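Local coordinates for protein FKBP-type peptidyl-prolyl cis-trans isomerase FkpA (Escherichia coli, PDB 1Q6H) that catalyses the cis-trans isomerisation of peptide bonds preceding proline, so speeding the folding of proteins in the periplasm, and also acts as a chaperone, at residues A135-Y146 / W177-K185. Residues are numbered along the deposited sequence; the frame is centred on the assembly and turned at random.
Sequences APKDSDTVVVNY and WTEGLKNIK
Trp177 of the short FKBP helix 175-180 packs against Val144 and Tyr146 of strand 141-150; its place in the helix and its aromatic surroundings are consistent with the tryptophan that floors the proline pocket in FKBP relatives. Its six-membered ring turns an edge to the face of Tyr146, an edge-to-face pair with centroids 5.4 Å apart and planes at 78°. Trp177 CH2 lies 3.8 Å from Tyr146 CB, which sits near the indole plane, while Val144 CG2 reaches Trp177 CZ3 at 3.8 Å. Replacing Trp177 with an alanine is likely to leave the Tyr146 face and the Val144 methyls without their indole partner and open a gap between helix and sheet. One turn on, Leu181 CD1 meets Val142 CG2 at 3.9 Å, extending the apolar seam along the strand.

The other end joins proline packing to a salt bridge. Pro136 CD rests 3.3 Å from Ile184 O and Pro136 CG 3.4 Å from Leu181 O, in van der Waals contact. Extended beyond CG (chi2 176°), Lys182 runs past Pro136 O to a salt bridge, NZ to Asp138 OD1, whose modelled 2.5 Å is doubtfully short. Asp140 N to Lys137 O (2.9 Å) closes the type I turn 137-140, and Lys137 N also bonds Asp140 OD2 from above the carboxylate plane (N-H...O 161°).

Around this contact, Tyr146 OH bonds to Asp157 and Arg162, Thr178 OG1 to Leu170 O, and Trp177 also meets Phe168 of strand 166-169 and Phe216 of strand 214-223.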
ATOM      1  N   ALA A 135      24.003  -1.815 -46.059  1.00 18.18           N
ATOM      2  CA  ALA A 135      22.834  -2.369 -45.369  1.00 19.52           C
ATOM      3  C   ALA A 135      23.156  -2.548 -43.877  1.00 18.04           C
ATOM      4  O   ALA A 135      24.200  -3.088 -43.562  1.00 15.66           O
ATOM      5  CB  ALA A 135      22.437  -3.698 -45.976  1.00 19.79           C
ATOM      6  N   PRO A 136      22.278  -2.070 -42.990  1.00 18.88           N
ATOM      7  CA  PRO A 136      22.364  -2.323 -41.546  1.00 18.68           C
ATOM      8  C   PRO A 136      22.470  -3.817 -41.231  1.00 16.99           C
ATOM      9  O   PRO A 136      21.665  -4.587 -41.768  1.00 15.82           O
ATOM     10  CB  PRO A 136      21.001  -1.839 -41.018  1.00 19.78           C
ATOM     11  CG  PRO A 136      20.459  -0.916 -42.053  1.00 19.95           C
ATOM     12  CD  PRO A 136      21.102  -1.265 -43.330  1.00 20.52           C
ATOM     13  N   LYS A 137      23.428  -4.184 -40.391  1.00 16.25           N
ATOM     14  CA  LYS A 137      23.676  -5.556 -39.974  1.00 16.57           C
ATOM     15  C   LYS A 137      23.447  -5.689 -38.468  1.00 15.40           C
ATOM     16  O   LYS A 137      23.399  -4.688 -37.736  1.00 11.96           O
ATOM     17  CB  LYS A 137      25.100  -5.965 -40.307  1.00 18.37           C
ATOM     18  CG  LYS A 137      25.302  -6.487 -41.736  1.00 22.75           C
ATOM     19  CD  LYS A 137      25.242  -5.368 -42.747  1.00 27.06           C
ATOM     20  CE  LYS A 137      25.803  -5.770 -44.110  1.00 28.59           C
ATOM     21  NZ  LYS A 137      26.200  -4.570 -44.913  1.00 31.06           N
ATOM     22  N   ASP A 138      23.306  -6.925 -38.006  1.00 15.20           N
ATOM     23  CA  ASP A 138      22.959  -7.174 -36.594  1.00 16.02           C
ATOM     24  C   ASP A 138      23.730  -6.412 -35.503  1.00 15.96           C
ATOM     25  O   ASP A 138      23.131  -5.854 -34.568  1.00 16.94           O
ATOM     26  CB  ASP A 138      22.972  -8.680 -36.305  1.00 16.70           C
ATOM     27  CG  ASP A 138      21.662  -9.358 -36.719  1.00 18.64           C
ATOM     28  OD1 ASP A 138      20.697  -8.650 -37.094  1.00 19.72           O
ATOM     29  OD2 ASP A 138      21.501 -10.585 -36.717  1.00 23.37           O
ATOM     30  N   SER A 139      25.044  -6.383 -35.580  1.00 15.04           N
ATOM     31  CA  SER A 139      25.788  -5.717 -34.519  1.00 14.82           C
ATOM     32  C   SER A 139      25.929  -4.195 -34.711  1.00 13.78           C
ATOM     33  O   SER A 139      26.540  -3.511 -33.860  1.00 11.07           O
ATOM     34  CB  SER A 139      27.160  -6.345 -34.401  1.00 15.06           C
ATOM     35  OG  SER A 139      27.863  -6.092 -35.592  1.00 18.04           O
ATOM     36  N   ASP A 140      25.354  -3.652 -35.788  1.00 11.66           N
ATOM     37  CA  ASP A 140      25.464  -2.218 -36.041  1.00 12.54           C
ATOM     38  C   ASP A 140      24.621  -1.380 -35.114  1.00 13.38           C
ATOM     39  O   ASP A 140      23.594  -1.839 -34.602  1.00 14.32           O
ATOM     40  CB  ASP A 140      24.974  -1.850 -37.438  1.00 12.66           C
ATOM     41  CG  ASP A 140      25.860  -2.384 -38.545  1.00 13.91           C
ATOM     42  OD1 ASP A 140      27.058  -2.676 -38.288  1.00 14.07           O
ATOM     43  OD2 ASP A 140      25.401  -2.545 -39.695  1.00 11.94           O
ATOM     44  N   THR A 141      25.029  -0.123 -34.973  1.00 12.86           N
ATOM     45  CA  THR A 141      24.229   0.872 -34.308  1.00 14.24           C
ATOM     46  C   THR A 141      23.452   1.639 -35.369  1.00 13.72           C
ATOM     47  O   THR A 141      24.009   2.039 -36.391  1.00 14.04           O
ATOM     48  CB  THR A 141      25.116   1.836 -33.518  1.00 15.98           C
ATOM     49  OG1 THR A 141      25.843   1.121 -32.510  1.00 18.22           O
ATOM     50  CG2 THR A 141      24.262   2.789 -32.750  1.00 18.54           C
ATOM     51  N   VAL A 142      22.167   1.839 -35.133  1.00 11.90           N
ATOM     52  CA  VAL A 142      21.351   2.614 -36.040  1.00 12.03           C
ATOM     53  C   VAL A 142      20.831   3.841 -35.315  1.00 11.72           C
ATOM     54  O   VAL A 142      20.611   3.813 -34.096  1.00 11.27           O
ATOM     55  CB  VAL A 142      20.129   1.805 -36.619  1.00 13.48           C
ATOM     56  CG1 VAL A 142      20.567   0.685 -37.590  1.00 12.27           C
ATOM     57  CG2 VAL A 142      19.271   1.233 -35.524  1.00 14.41           C
ATOM     58  N   VAL A 143      20.627   4.908 -36.092  1.00 10.66           N
ATOM     59  CA  VAL A 143      20.099   6.164 -35.614  1.00 10.49           C
ATOM     60  C   VAL A 143      18.869   6.469 -36.461  1.00 11.04           C
ATOM     61  O   VAL A 143      18.937   6.566 -37.708  1.00 12.84           O
ATOM     62  CB  VAL A 143      21.131   7.291 -35.746  1.00 10.80           C
ATOM     63  CG1 VAL A 143      20.604   8.579 -35.134  1.00 10.59           C
ATOM     64  CG2 VAL A 143      22.478   6.898 -35.073  1.00 10.28           C
ATOM     65  N   VAL A 144      17.738   6.605 -35.796  1.00 10.05           N
ATOM     66  CA  VAL A 144      16.482   6.783 -36.477  1.00 11.39           C
ATOM     67  C   VAL A 144      15.576   7.839 -35.874  1.00 11.77           C
ATOM     68  O   VAL A 144      15.608   8.106 -34.693  1.00 11.33           O
ATOM     69  CB  VAL A 144      15.638   5.490 -36.460  1.00 11.55           C
ATOM     70  CG1 VAL A 144      16.308   4.360 -37.223  1.00 11.03           C
ATOM     71  CG2 VAL A 144      15.359   5.045 -35.024  1.00 14.78           C
ATOM     72  N   ASN A 145      14.741   8.404 -36.727  1.00 11.50           N
ATOM     73  CA  ASN A 145      13.624   9.164 -36.278  1.00 13.72           C
ATOM     74  C   ASN A 145      12.429   8.257 -36.582  1.00 14.31           C
ATOM     75  O   ASN A 145      12.416   7.524 -37.583  1.00 13.72           O
ATOM     76  CB  ASN A 145      13.515  10.488 -37.027  1.00 15.71           C
ATOM     77  CG  ASN A 145      14.450  11.533 -36.493  1.00 16.59           C
ATOM     78  OD1 ASN A 145      14.643  11.657 -35.284  1.00 19.74           O
ATOM     79  ND2 ASN A 145      15.021  12.309 -37.386  1.00 17.72           N
ATOM     80  N   TYR A 146      11.430   8.273 -35.722  1.00 13.41           N
ATOM     81  CA  TYR A 146      10.272   7.463 -35.989  1.00 14.56           C
ATOM     82  C   TYR A 146       9.084   7.936 -35.247  1.00 14.60           C
ATOM     83  O   TYR A 146       9.200   8.644 -34.258  1.00 12.97           O
ATOM     84  CB  TYR A 146      10.513   6.020 -35.568  1.00 15.13           C
ATOM     85  CG  TYR A 146      10.728   5.885 -34.095  1.00 16.47           C
ATOM     86  CD1 TYR A 146      11.981   6.035 -33.557  1.00 17.20           C
ATOM     87  CD2 TYR A 146       9.668   5.616 -33.239  1.00 16.85           C
ATOM     88  CE1 TYR A 146      12.187   5.933 -32.204  1.00 19.17           C
ATOM     89  CE2 TYR A 146       9.860   5.495 -31.907  1.00 19.02           C
ATOM     90  CZ  TYR A 146      11.124   5.660 -31.383  1.00 19.68           C
ATOM     91  OH  TYR A 146      11.319   5.577 -30.029  1.00 19.94           O
ATOM     92  N   TRP A 177      11.856  -4.482 -35.770  1.00 12.78           N
ATOM     93  CA  TRP A 177      12.742  -3.402 -36.084  1.00 13.47           C
ATOM     94  C   TRP A 177      14.026  -3.987 -36.637  1.00 12.21           C
ATOM     95  O   TRP A 177      14.544  -3.504 -37.636  1.00 11.45           O
ATOM     96  CB  TRP A 177      13.033  -2.516 -34.862  1.00 15.72           C
ATOM     97  CG  TRP A 177      12.147  -1.351 -34.733  1.00 22.19           C
ATOM     98  CD1 TRP A 177      10.909  -1.329 -34.195  1.00 27.38           C
ATOM     99  CD2 TRP A 177      12.430  -0.015 -35.127  1.00 26.44           C
ATOM    100  NE1 TRP A 177      10.389  -0.056 -34.232  1.00 28.57           N
ATOM    101  CE2 TRP A 177      11.318   0.773 -34.786  1.00 28.51           C
ATOM    102  CE3 TRP A 177      13.501   0.593 -35.767  1.00 29.06           C
ATOM    103  CZ2 TRP A 177      11.252   2.130 -35.052  1.00 29.29           C
ATOM    104  CZ3 TRP A 177      13.446   1.936 -36.021  1.00 29.85           C
ATOM    105  CH2 TRP A 177      12.325   2.697 -35.665  1.00 30.07           C
ATOM    106  N   THR A 178      14.557  -4.985 -35.948  1.00 12.40           N
ATOM    107  CA  THR A 178      15.776  -5.644 -36.378  1.00 12.97           C
ATOM    108  C   THR A 178      15.714  -6.093 -37.838  1.00 13.21           C
ATOM    109  O   THR A 178      16.625  -5.841 -38.607  1.00 14.19           O
ATOM    110  CB  THR A 178      16.038  -6.859 -35.504  1.00 12.44           C
ATOM    111  OG1 THR A 178      16.193  -6.452 -34.136  1.00 11.04           O
ATOM    112  CG2 THR A 178      17.372  -7.512 -35.891  1.00 12.48           C
ATOM    113  N   GLU A 179      14.639  -6.777 -38.196  1.00 11.82           N
ATOM    114  CA  GLU A 179      14.425  -7.213 -39.564  1.00 13.22           C
ATOM    115  C   GLU A 179      14.089  -6.061 -40.495  1.00 13.18           C
ATOM    116  O   GLU A 179      14.648  -5.954 -41.582  1.00 14.96           O
ATOM    117  CB  GLU A 179      13.247  -8.180 -39.593  1.00 14.03           C
ATOM    118  CG  GLU A 179      12.829  -8.646 -40.972  1.00 13.49           C
ATOM    119  CD  GLU A 179      11.590  -9.529 -40.929  1.00 15.74           C
ATOM    120  OE1 GLU A 179      11.058  -9.868 -39.800  1.00 12.63           O
ATOM    121  OE2 GLU A 179      11.148  -9.894 -42.035  1.00 14.31           O
ATOM    122  N   GLY A 180      13.133  -5.247 -40.092  1.00 11.87           N
ATOM    123  CA  GLY A 180      12.627  -4.182 -40.940  1.00 12.86           C
ATOM    124  C   GLY A 180      13.672  -3.234 -41.479  1.00 13.37           C
ATOM    125  O   GLY A 180      13.683  -2.927 -42.673  1.00 13.65           O
ATOM    126  N   LEU A 181      14.571  -2.769 -40.614  1.00 13.32           N
ATOM    127  CA  LEU A 181      15.539  -1.753 -41.023  1.00 14.76           C
ATOM    128  C   LEU A 181      16.555  -2.310 -41.997  1.00 13.92           C
ATOM    129  O   LEU A 181      17.171  -1.574 -42.763  1.00 14.38           O
ATOM    130  CB  LEU A 181      16.228  -1.128 -39.805  1.00 15.36           C
ATOM    131  CG  LEU A 181      15.339  -0.337 -38.859  1.00 17.50           C
ATOM    132  CD1 LEU A 181      16.201   0.229 -37.693  1.00 17.79           C
ATOM    133  CD2 LEU A 181      14.637   0.803 -39.604  1.00 19.90           C
ATOM    134  N   LYS A 182      16.684  -3.622 -42.055  1.00 13.19           N
ATOM    135  CA  LYS A 182      17.606  -4.200 -43.040  1.00 12.87           C
ATOM    136  C   LYS A 182      17.117  -4.024 -44.493  1.00 13.08           C
ATOM    137  O   LYS A 182      17.850  -4.334 -45.449  1.00 12.59           O
ATOM    138  CB  LYS A 182      17.828  -5.684 -42.739  1.00 12.40           C
ATOM    139  CG  LYS A 182      18.563  -5.930 -41.448  1.00 12.71           C
ATOM    140  CD  LYS A 182      18.706  -7.383 -41.105  1.00 14.63           C
ATOM    141  CE  LYS A 182      19.412  -7.533 -39.725  1.00 15.76           C
ATOM    142  NZ  LYS A 182      19.374  -8.864 -39.190  1.00 15.11           N
ATOM    143  N   ASN A 183      15.881  -3.559 -44.659  1.00 12.18           N
ATOM    144  CA  ASN A 183      15.294  -3.381 -45.980  1.00 13.47           C
ATOM    145  C   ASN A 183      15.559  -2.008 -46.612  1.00 13.50           C
ATOM    146  O   ASN A 183      15.078  -1.745 -47.710  1.00 14.60           O
ATOM    147  CB  ASN A 183      13.785  -3.582 -45.905  1.00 14.82           C
ATOM    148  CG  ASN A 183      13.410  -5.016 -45.641  1.00 18.33           C
ATOM    149  OD1 ASN A 183      13.845  -5.896 -46.352  1.00 20.18           O
ATOM    150  ND2 ASN A 183      12.592  -5.254 -44.623  1.00 14.54           N
ATOM    151  N   ILE A 184      16.282  -1.132 -45.908  1.00 12.84           N
ATOM    152  CA  ILE A 184      16.631   0.178 -46.421  1.00 11.73           C
ATOM    153  C   ILE A 184      18.080   0.434 -46.030  1.00 13.45           C
ATOM    154  O   ILE A 184      18.721  -0.426 -45.393  1.00 13.47           O
ATOM    155  CB  ILE A 184      15.738   1.311 -45.880  1.00 11.23           C
ATOM    156  CG1 ILE A 184      15.578   1.268 -44.355  1.00 12.99           C
ATOM    157  CG2 ILE A 184      14.405   1.336 -46.558  1.00 11.59           C
ATOM    158  CD1 ILE A 184      14.950   2.548 -43.806  1.00 12.79           C
ATOM    159  N   LYS A 185      18.569   1.617 -46.380  1.00 12.68           N
ATOM    160  CA  LYS A 185      19.957   2.010 -46.125  1.00 13.55           C
ATOM    161  C   LYS A 185      19.961   3.392 -45.557  1.00 12.10           C
ATOM    162  O   LYS A 185      18.913   4.004 -45.443  1.00 12.92           O
ATOM    163  CB  LYS A 185      20.746   1.904 -47.438  1.00 14.75           C
ATOM    164  CG  LYS A 185      20.582   0.469 -48.020  1.00 17.28           C
ATOM    165  CD  LYS A 185      21.364   0.233 -49.272  1.00 19.43           C
ATOM    166  CE  LYS A 185      22.055  -1.159 -49.179  1.00 22.83           C
ATOM    167  NZ  LYS A 185      21.076  -2.326 -49.318  1.00 19.07           N
TER